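Putative lipoprotein (Bacteroides fragilis, PDB 3QNK) is a putative SusD-like lipoprotein of the outer membrane that probably binds glycans at the cell surface for uptake. Local coordinates at residues E222-I227 with F319-V324; S328-N333 with I365-Y370. One frame throughout, in Å; residues are numbered along the deposited sequence.

Contact 1 of 2, residues E222-I227 with F319-V324; sequences EKYRSI and FYANIV
The methyl of A321 meets Y224 and R225 where helix 221-225 packs against the last turn of helix 317-322, a helix-to-helix contact in this SusD-family fold. It is a good example of a small residue at a close approach of two helices, with the CA atoms of R225 and A321 5.5 Å apart. A321 has the most surface buried here, and its CB is touched by two neighbouring side chains of the facing helix. From Y224 comes an ortho ring carbon, CD2, 3.5 Å from A321 CB, which approaches the ring obliquely. Y224 CG stands anti to the backbone N (chi1 -174°), on a CB that points toward the facing helix, and I227 CD1 lies over one face of the same ring, toward its rim. From R225 comes the aliphatic part of the chain, with CG 3.6 Å from A321 CB. The same CG passes 3.4 Å from A321 O, so the apolar stem of the arginine runs beside the carbonyl as well as the methyl. Beyond it the chain bends at chi3 (-55°), which turns NE out of line with the stem. At the tip, NH1 reaches Y320 O at 2.9 Å, in the guanidinium plane and at its edge, but the bond is weak, with an N-H...O angle of 122°. The charge of R225 is answered mainly elsewhere, by D368 through NE, while W362 offers it a cation-pi contact. The helix of A321 is tied in turn to the chain around W362 and K363 by backbone hydrogen bonds. Past N322 the helix gives way to strand 323-324, and F319 O accepts from both N322 N, at 3.3 Å, and I323 N, at 2.9 Å.

Contact 2 of 2, residues S328-N333 with I365-Y370; sequences SQIFFN and IDYDNY
I330 and F331 meet Y367 where the end of strand 329-330 runs into the loop 365-370, a contact between a strand end and a loop of the SusD fold that shows how one aromatic ring can serve several neighbours at once. Side-chain packing centres on Y367. I330 lies alongside it and sends CD1 over one ring face in a CH-pi contact, 4.0 Å from the ring centroid, while its CB and CG2 also rest against the ring. I365 CG2 covers the opposite face, over the centre. The edge of the Y367 ring is turned to the face of F331 in a T-shaped pair, with centroids 5.1 Å apart and planes at 83°; F331 CE2 and Y367 CE1 come to 3.5 Å. F331 in turn presents its own edge to Y370 O, which lies near the ring plane, 3.5 Å from CD1. At the more open rim, away from Y367, the F332 ring runs beside D368, nearly parallel to its carboxylate, although the charge of D368 is met by R225.

The polar contacts begin at a backbone carbonyl. Y367 O receives F331 N at 2.9 Å and F332 N at 3.5 Å, both weak bonds, offered by successive amides where F331 takes up positive phi and the strand ends. A firmer bond comes from the side-chain amide of N333, whose ND2 donates to D368 O at 2.7 Å with an N-H...O angle of 153°.

The loop 365-370 also braces itself. D366 is the centre of an inverse gamma turn, and its OD1 accepts from N369 N at 2.9 Å, an Asx motif in which the donor stands above the carboxylate plane. N369 ND2 adds weak bonds to both D366 OD1 and D366 OD2.

The two contacts differ in chemistry as in depth. Contact 1, the more deeply buried, sets helix against helix with little area and a single weak hydrogen bond, whereas contact 2, farther from the centre of the chain and partly exposed, joins a strand end to a loop with over twice the area and three hydrogen bonds, of which N333 to D368 O is the one not weak. They share no segment, yet 323-324 and 329-330 are successive strands, and the contacts touch directly. R225 NE of contact 1 forms a salt bridge 2.8 Å long to D368 OD2 of contact 2, and V324 CG2 packs on Y367 CE2, so both a charge pair and an apolar contact join them.

Contact 1 of 2, residues E222-I227 with F319-V324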
ATOM      1  N   GLU B 222      22.265 -17.671  27.078  1.00 54.85           N
ATOM      2  CA  GLU B 222      21.071 -17.144  27.729  1.00 54.98           C
ATOM      3  C   GLU B 222      21.272 -15.657  28.040  1.00 58.73           C
ATOM      4  O   GLU B 222      20.406 -14.851  27.714  1.00 58.58           O
ATOM      5  CB  GLU B 222      20.753 -17.951  28.993  1.00 57.69           C
ATOM      6  N   LYS B 223      22.444 -15.288  28.611  1.00 56.22           N
ATOM      7  CA  LYS B 223      22.803 -13.901  28.961  1.00 55.58           C
ATOM      8  C   LYS B 223      22.786 -12.989  27.730  1.00 55.92           C
ATOM      9  O   LYS B 223      22.206 -11.917  27.784  1.00 53.52           O
ATOM     10  CB  LYS B 223      24.184 -13.835  29.628  1.00 58.07           C
ATOM     11  CG  LYS B 223      24.153 -13.948  31.137  1.00 67.13           C
ATOM     12  CD  LYS B 223      25.567 -14.081  31.670  1.00 68.38           C
ATOM     13  CE  LYS B 223      25.612 -13.994  33.163  1.00 74.42           C
ATOM     14  NZ  LYS B 223      27.017 -13.930  33.650  1.00 96.49           N
ATOM     15  N   TYR B 224      23.398 -13.425  26.619  1.00 53.42           N
ATOM     16  CA  TYR B 224      23.431 -12.657  25.375  1.00 52.42           C
ATOM     17  C   TYR B 224      22.022 -12.479  24.808  1.00 58.13           C
ATOM     18  O   TYR B 224      21.641 -11.345  24.508  1.00 56.91           O
ATOM     19  CB  TYR B 224      24.350 -13.317  24.346  1.00 51.98           C
ATOM     20  CG  TYR B 224      24.542 -12.488  23.091  1.00 52.50           C
ATOM     21  CD1 TYR B 224      25.551 -11.531  23.010  1.00 54.21           C
ATOM     22  CD2 TYR B 224      23.743 -12.689  21.970  1.00 51.45           C
ATOM     23  CE1 TYR B 224      25.748 -10.787  21.849  1.00 53.86           C
ATOM     24  CE2 TYR B 224      23.915 -11.933  20.817  1.00 50.63           C
ATOM     25  CZ  TYR B 224      24.926 -10.993  20.756  1.00 57.80           C
ATOM     26  OH  TYR B 224      25.099 -10.257  19.615  1.00 60.76           O
ATOM     27  N   ARG B 225      21.234 -13.589  24.707  1.00 56.45           N
ATOM     28  CA  ARG B 225      19.843 -13.573  24.202  1.00 55.31           C
ATOM     29  C   ARG B 225      18.927 -12.672  25.006  1.00 56.99           C
ATOM     30  O   ARG B 225      17.925 -12.198  24.474  1.00 57.72           O
ATOM     31  CB  ARG B 225      19.239 -14.969  24.203  1.00 53.26           C
ATOM     32  CG  ARG B 225      19.766 -15.847  23.111  1.00 46.95           C
ATOM     33  CD  ARG B 225      18.948 -17.079  22.974  1.00 41.23           C
ATOM     34  NE  ARG B 225      18.826 -17.837  24.227  1.00 53.02           N
ATOM     35  CZ  ARG B 225      19.453 -18.982  24.501  1.00 62.87           C
ATOM     36  NH1 ARG B 225      20.260 -19.543  23.601  1.00 47.10           N
ATOM     37  NH2 ARG B 225      19.251 -19.589  25.656  1.00 48.34           N
ATOM     38  N   SER B 226      19.264 -12.426  26.267  1.00 51.63           N
ATOM     39  CA  SER B 226      18.454 -11.590  27.150  1.00 52.28           C
ATOM     40  C   SER B 226      18.387 -10.112  26.707  1.00 56.30           C
ATOM     41  O   SER B 226      17.603  -9.369  27.280  1.00 58.75           O
ATOM     42  CB  SER B 226      18.949 -11.690  28.588  1.00 53.12           C
ATOM     43  OG  SER B 226      20.073 -10.848  28.757  1.00 59.31           O
ATOM     44  N   ILE B 227      19.181  -9.688  25.700  1.00 50.68           N
ATOM     45  CA  ILE B 227      19.160  -8.312  25.179  1.00 49.61           C
ATOM     46  C   ILE B 227      17.772  -8.083  24.584  1.00 57.67           C
ATOM     47  O   ILE B 227      17.149  -7.039  24.804  1.00 59.48           O
ATOM     48  CB  ILE B 227      20.307  -8.115  24.144  1.00 50.95           C
ATOM     49  CG1 ILE B 227      21.693  -8.142  24.826  1.00 50.58           C
ATOM     50  CG2 ILE B 227      20.135  -6.832  23.299  1.00 51.60           C
ATOM     51  CD1 ILE B 227      22.871  -8.355  23.879  1.00 50.54           C
ATOM     52  N   PHE B 319      26.734 -18.172  18.988  1.00 47.80           N
ATOM     53  CA  PHE B 319      26.296 -19.279  18.155  1.00 45.79           C
ATOM     54  C   PHE B 319      24.969 -19.837  18.696  1.00 51.17           C
ATOM     55  O   PHE B 319      23.991 -19.883  17.956  1.00 50.19           O
ATOM     56  CB  PHE B 319      27.361 -20.371  18.055  1.00 46.33           C
ATOM     57  CG  PHE B 319      26.855 -21.619  17.378  1.00 47.57           C
ATOM     58  CD1 PHE B 319      26.762 -21.689  15.986  1.00 46.88           C
ATOM     59  CD2 PHE B 319      26.429 -22.716  18.126  1.00 50.56           C
ATOM     60  CE1 PHE B 319      26.286 -22.835  15.364  1.00 46.60           C
ATOM     61  CE2 PHE B 319      25.939 -23.863  17.495  1.00 51.94           C
ATOM     62  CZ  PHE B 319      25.888 -23.918  16.118  1.00 47.66           C
ATOM     63  N   TYR B 320      24.939 -20.222  19.988  1.00 48.66           N
ATOM     64  CA  TYR B 320      23.769 -20.797  20.677  1.00 48.19           C
ATOM     65  C   TYR B 320      22.690 -19.748  20.896  1.00 52.61           C
ATOM     66  O   TYR B 320      21.525 -20.098  21.049  1.00 51.99           O
ATOM     67  CB  TYR B 320      24.183 -21.455  22.019  1.00 48.21           C
ATOM     68  CG  TYR B 320      25.272 -22.493  21.837  1.00 47.14           C
ATOM     69  CD1 TYR B 320      24.992 -23.736  21.267  1.00 48.11           C
ATOM     70  CD2 TYR B 320      26.607 -22.185  22.095  1.00 46.48           C
ATOM     71  CE1 TYR B 320      26.002 -24.669  21.038  1.00 46.63           C
ATOM     72  CE2 TYR B 320      27.626 -23.113  21.871  1.00 45.76           C
ATOM     73  CZ  TYR B 320      27.322 -24.349  21.346  1.00 48.95           C
ATOM     74  OH  TYR B 320      28.369 -25.203  21.081  1.00 48.24           O
ATOM     75  N   ALA B 321      23.073 -18.473  20.845  1.00 50.10           N
ATOM     76  CA  ALA B 321      22.177 -17.337  20.996  1.00 49.84           C
ATOM     77  C   ALA B 321      21.426 -17.049  19.712  1.00 54.60           C
ATOM     78  O   ALA B 321      20.314 -16.533  19.775  1.00 57.86           O
ATOM     79  CB  ALA B 321      22.965 -16.104  21.409  1.00 50.30           C
ATOM     80  N   ASN B 322      22.025 -17.347  18.551  1.00 47.37           N
ATOM     81  CA  ASN B 322      21.426 -17.057  17.252  1.00 45.91           C
ATOM     82  C   ASN B 322      20.828 -18.255  16.502  1.00 49.01           C
ATOM     83  O   ASN B 322      19.905 -18.065  15.689  1.00 48.09           O
ATOM     84  CB  ASN B 322      22.504 -16.489  16.327  1.00 49.07           C
ATOM     85  CG  ASN B 322      22.844 -15.051  16.524  1.00 65.50           C
ATOM     86  OD1 ASN B 322      22.430 -14.213  15.730  1.00 59.82           O
ATOM     87  ND2 ASN B 322      23.695 -14.748  17.503  1.00 50.02           N
ATOM     88  N   ILE B 323      21.435 -19.457  16.657  1.00 43.68           N
ATOM     89  CA  ILE B 323      21.075 -20.600  15.837  1.00 43.16           C
ATOM     90  C   ILE B 323      20.277 -21.666  16.577  1.00 48.69           C
ATOM     91  O   ILE B 323      20.708 -22.155  17.623  1.00 50.49           O
ATOM     92  CB  ILE B 323      22.386 -21.203  15.212  1.00 45.64           C
ATOM     93  CG1 ILE B 323      23.279 -20.141  14.495  1.00 45.60           C
ATOM     94  CG2 ILE B 323      22.117 -22.386  14.301  1.00 47.03           C
ATOM     95  CD1 ILE B 323      22.598 -19.203  13.429  1.00 47.45           C
ATOM     96  N   VAL B 324      19.132 -22.053  15.976  1.00 44.47           N
ATOM     97  CA  VAL B 324      18.290 -23.181  16.360  1.00 45.06           C
ATOM     98  C   VAL B 324      18.718 -24.300  15.388  1.00 50.41           C
ATOM     99  O   VAL B 324      18.538 -24.158  14.163  1.00 48.50           O
ATOM    100  CB  VAL B 324      16.758 -22.873  16.314  1.00 48.36           C
ATOM    101  CG1 VAL B 324      15.926 -24.118  16.634  1.00 48.53           C
ATOM    102  CG2 VAL B 324      16.390 -21.721  17.228  1.00 48.00           C
TER

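Contact 2 of 2, residues S328-N333 with I365-Y370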
ATOM      1  N   SER B 328      18.528 -28.708  19.434  1.00 46.80           N
ATOM      2  CA  SER B 328      18.310 -27.511  20.250  1.00 46.08           C
ATOM      3  C   SER B 328      17.036 -27.651  21.073  1.00 54.65           C
ATOM      4  O   SER B 328      15.996 -28.086  20.545  1.00 57.14           O
ATOM      5  CB  SER B 328      18.167 -26.248  19.391  1.00 45.54           C
ATOM      6  OG  SER B 328      19.308 -25.883  18.641  1.00 51.67           O
ATOM      7  N   GLN B 329      17.108 -27.239  22.343  1.00 49.37           N
ATOM      8  CA  GLN B 329      15.968 -27.148  23.228  1.00 49.83           C
ATOM      9  C   GLN B 329      15.490 -25.706  23.273  1.00 57.68           C
ATOM     10  O   GLN B 329      16.305 -24.786  23.473  1.00 58.68           O
ATOM     11  CB  GLN B 329      16.320 -27.639  24.603  1.00 51.53           C
ATOM     12  CG  GLN B 329      16.172 -29.119  24.713  1.00 72.05           C
ATOM     13  CD  GLN B 329      16.603 -29.536  26.075  1.00 87.51           C
ATOM     14  OE1 GLN B 329      17.798 -29.604  26.361  1.00 82.35           O
ATOM     15  NE2 GLN B 329      15.636 -29.772  26.955  1.00 81.73           N
ATOM     16  N   ILE B 330      14.182 -25.511  23.019  1.00 55.45           N
ATOM     17  CA  ILE B 330      13.500 -24.216  22.997  1.00 55.57           C
ATOM     18  C   ILE B 330      12.187 -24.336  23.776  1.00 61.18           C
ATOM     19  O   ILE B 330      11.744 -25.448  24.034  1.00 62.15           O
ATOM     20  CB  ILE B 330      13.279 -23.717  21.539  1.00 58.13           C
ATOM     21  CG1 ILE B 330      12.539 -24.763  20.679  1.00 58.73           C
ATOM     22  CG2 ILE B 330      14.622 -23.286  20.883  1.00 58.41           C
ATOM     23  CD1 ILE B 330      11.995 -24.258  19.390  1.00 63.32           C
ATOM     24  N   PHE B 331      11.580 -23.193  24.156  1.00 57.81           N
ATOM     25  CA  PHE B 331      10.294 -23.056  24.864  1.00 58.45           C
ATOM     26  C   PHE B 331      10.326 -23.658  26.277  1.00 66.66           C
ATOM     27  O   PHE B 331       9.350 -24.273  26.717  1.00 68.41           O
ATOM     28  CB  PHE B 331       9.128 -23.628  24.042  1.00 59.42           C
ATOM     29  CG  PHE B 331       8.651 -22.708  22.947  1.00 59.47           C
ATOM     30  CD1 PHE B 331       8.112 -21.457  23.252  1.00 63.11           C
ATOM     31  CD2 PHE B 331       8.699 -23.102  21.614  1.00 60.13           C
ATOM     32  CE1 PHE B 331       7.629 -20.615  22.238  1.00 63.48           C
ATOM     33  CE2 PHE B 331       8.218 -22.262  20.602  1.00 62.58           C
ATOM     34  CZ  PHE B 331       7.689 -21.023  20.923  1.00 61.16           C
ATOM     35  N   PHE B 332      11.418 -23.395  27.007  1.00 63.73           N
ATOM     36  CA  PHE B 332      11.651 -23.867  28.369  1.00 63.94           C
ATOM     37  C   PHE B 332      10.552 -23.471  29.335  1.00 71.03           C
ATOM     38  O   PHE B 332      10.144 -24.298  30.160  1.00 72.55           O
ATOM     39  CB  PHE B 332      12.963 -23.297  28.903  1.00 64.14           C
ATOM     40  CG  PHE B 332      14.169 -23.534  28.039  1.00 63.35           C
ATOM     41  CD1 PHE B 332      14.811 -24.768  28.035  1.00 65.73           C
ATOM     42  CD2 PHE B 332      14.698 -22.510  27.262  1.00 62.40           C
ATOM     43  CE1 PHE B 332      15.944 -24.981  27.240  1.00 64.66           C
ATOM     44  CE2 PHE B 332      15.840 -22.720  26.484  1.00 63.38           C
ATOM     45  CZ  PHE B 332      16.458 -23.951  26.484  1.00 61.22           C
ATOM     46  N   ASN B 333      10.089 -22.198  29.247  1.00 67.46           N
ATOM     47  CA  ASN B 333       9.096 -21.617  30.161  1.00 67.94           C
ATOM     48  C   ASN B 333       7.686 -21.498  29.521  1.00 73.82           C
ATOM     49  O   ASN B 333       6.896 -20.590  29.847  1.00 75.16           O
ATOM     50  CB  ASN B 333       9.601 -20.271  30.713  1.00 63.85           C
ATOM     51  CG  ASN B 333      10.818 -20.424  31.604  1.00 89.42           C
ATOM     52  OD1 ASN B 333      10.770 -21.027  32.687  1.00 88.75           O
ATOM     53  ND2 ASN B 333      11.953 -19.903  31.165  1.00 85.01           N
ATOM     54  N   ILE B 365      13.766 -14.075  18.978  1.00 47.83           N
ATOM     55  CA  ILE B 365      12.630 -14.947  19.287  1.00 48.91           C
ATOM     56  C   ILE B 365      12.858 -15.410  20.741  1.00 57.19           C
ATOM     57  O   ILE B 365      13.862 -16.068  21.019  1.00 57.88           O
ATOM     58  CB  ILE B 365      12.369 -16.122  18.313  1.00 51.03           C
ATOM     59  CG1 ILE B 365      12.082 -15.594  16.897  1.00 51.07           C
ATOM     60  CG2 ILE B 365      11.164 -16.953  18.815  1.00 52.12           C
ATOM     61  CD1 ILE B 365      12.058 -16.652  15.808  1.00 58.95           C
ATOM     62  N   ASP B 366      11.957 -15.013  21.675  1.00 54.97           N
ATOM     63  CA  ASP B 366      12.067 -15.322  23.099  1.00 54.54           C
ATOM     64  C   ASP B 366      11.631 -16.772  23.401  1.00 56.99           C
ATOM     65  O   ASP B 366      10.636 -16.995  24.090  1.00 55.54           O
ATOM     66  CB  ASP B 366      11.258 -14.319  23.938  1.00 57.37           C
ATOM     67  CG  ASP B 366      11.656 -14.167  25.405  1.00 70.29           C
ATOM     68  OD1 ASP B 366      12.430 -15.033  25.913  1.00 71.94           O
ATOM     69  OD2 ASP B 366      11.198 -13.180  26.046  1.00 71.07           O
ATOM     70  N   TYR B 367      12.419 -17.753  22.918  1.00 53.33           N
ATOM     71  CA  TYR B 367      12.235 -19.168  23.197  1.00 53.51           C
ATOM     72  C   TYR B 367      12.600 -19.463  24.669  1.00 62.25           C
ATOM     73  O   TYR B 367      12.249 -20.518  25.196  1.00 64.25           O
ATOM     74  CB  TYR B 367      13.103 -20.014  22.273  1.00 53.40           C
ATOM     75  CG  TYR B 367      12.676 -20.091  20.827  1.00 54.24           C
ATOM     76  CD1 TYR B 367      11.401 -20.537  20.476  1.00 56.23           C
ATOM     77  CD2 TYR B 367      13.592 -19.873  19.799  1.00 53.62           C
ATOM     78  CE1 TYR B 367      11.023 -20.681  19.142  1.00 54.24           C
ATOM     79  CE2 TYR B 367      13.223 -20.014  18.460  1.00 53.91           C
ATOM     80  CZ  TYR B 367      11.939 -20.425  18.139  1.00 58.84           C
ATOM     81  OH  TYR B 367      11.563 -20.570  16.829  1.00 63.89           O
ATOM     82  N   ASP B 368      13.309 -18.528  25.330  1.00 59.19           N
ATOM     83  CA  ASP B 368      13.676 -18.664  26.735  1.00 59.47           C
ATOM     84  C   ASP B 368      12.449 -18.497  27.648  1.00 68.38           C
ATOM     85  O   ASP B 368      12.228 -19.324  28.538  1.00 71.19           O
ATOM     86  CB  ASP B 368      14.747 -17.628  27.131  1.00 59.23           C
ATOM     87  CG  ASP B 368      16.121 -17.855  26.532  1.00 57.16           C
ATOM     88  OD1 ASP B 368      16.776 -18.831  26.920  1.00 53.90           O
ATOM     89  OD2 ASP B 368      16.543 -17.036  25.682  1.00 66.04           O
ATOM     90  N   ASN B 369      11.648 -17.439  27.424  1.00 63.50           N
ATOM     91  CA  ASN B 369      10.548 -17.101  28.324  1.00 63.40           C
ATOM     92  C   ASN B 369       9.158 -17.337  27.806  1.00 67.81           C
ATOM     93  O   ASN B 369       8.293 -17.740  28.582  1.00 69.95           O
ATOM     94  CB  ASN B 369      10.661 -15.631  28.701  1.00 62.68           C
ATOM     95  CG  ASN B 369      11.988 -15.301  29.339  1.00 79.59           C
ATOM     96  OD1 ASN B 369      12.300 -15.787  30.431  1.00 80.06           O
ATOM     97  ND2 ASN B 369      12.807 -14.514  28.659  1.00 63.71           N
ATOM     98  N   TYR B 370       8.907 -17.034  26.526  1.00 63.25           N
ATOM     99  CA  TYR B 370       7.577 -17.135  25.925  1.00 61.95           C
ATOM    100  C   TYR B 370       6.966 -18.520  25.997  1.00 64.10           C
ATOM    101  O   TYR B 370       7.662 -19.540  26.131  1.00 62.65           O
ATOM    102  CB  TYR B 370       7.595 -16.685  24.446  1.00 61.46           C
ATOM    103  CG  TYR B 370       7.369 -15.205  24.223  1.00 62.59           C
ATOM    104  CD1 TYR B 370       7.726 -14.268  25.188  1.00 64.71           C
ATOM    105  CD2 TYR B 370       6.848 -14.735  23.023  1.00 63.48           C
ATOM    106  CE1 TYR B 370       7.541 -12.899  24.974  1.00 66.66           C
ATOM    107  CE2 TYR B 370       6.680 -13.368  22.786  1.00 64.79           C
ATOM    108  CZ  TYR B 370       7.019 -12.451  23.766  1.00 76.22           C
ATOM    109  OH  TYR B 370       6.845 -11.102  23.536  1.00 81.09           O
TER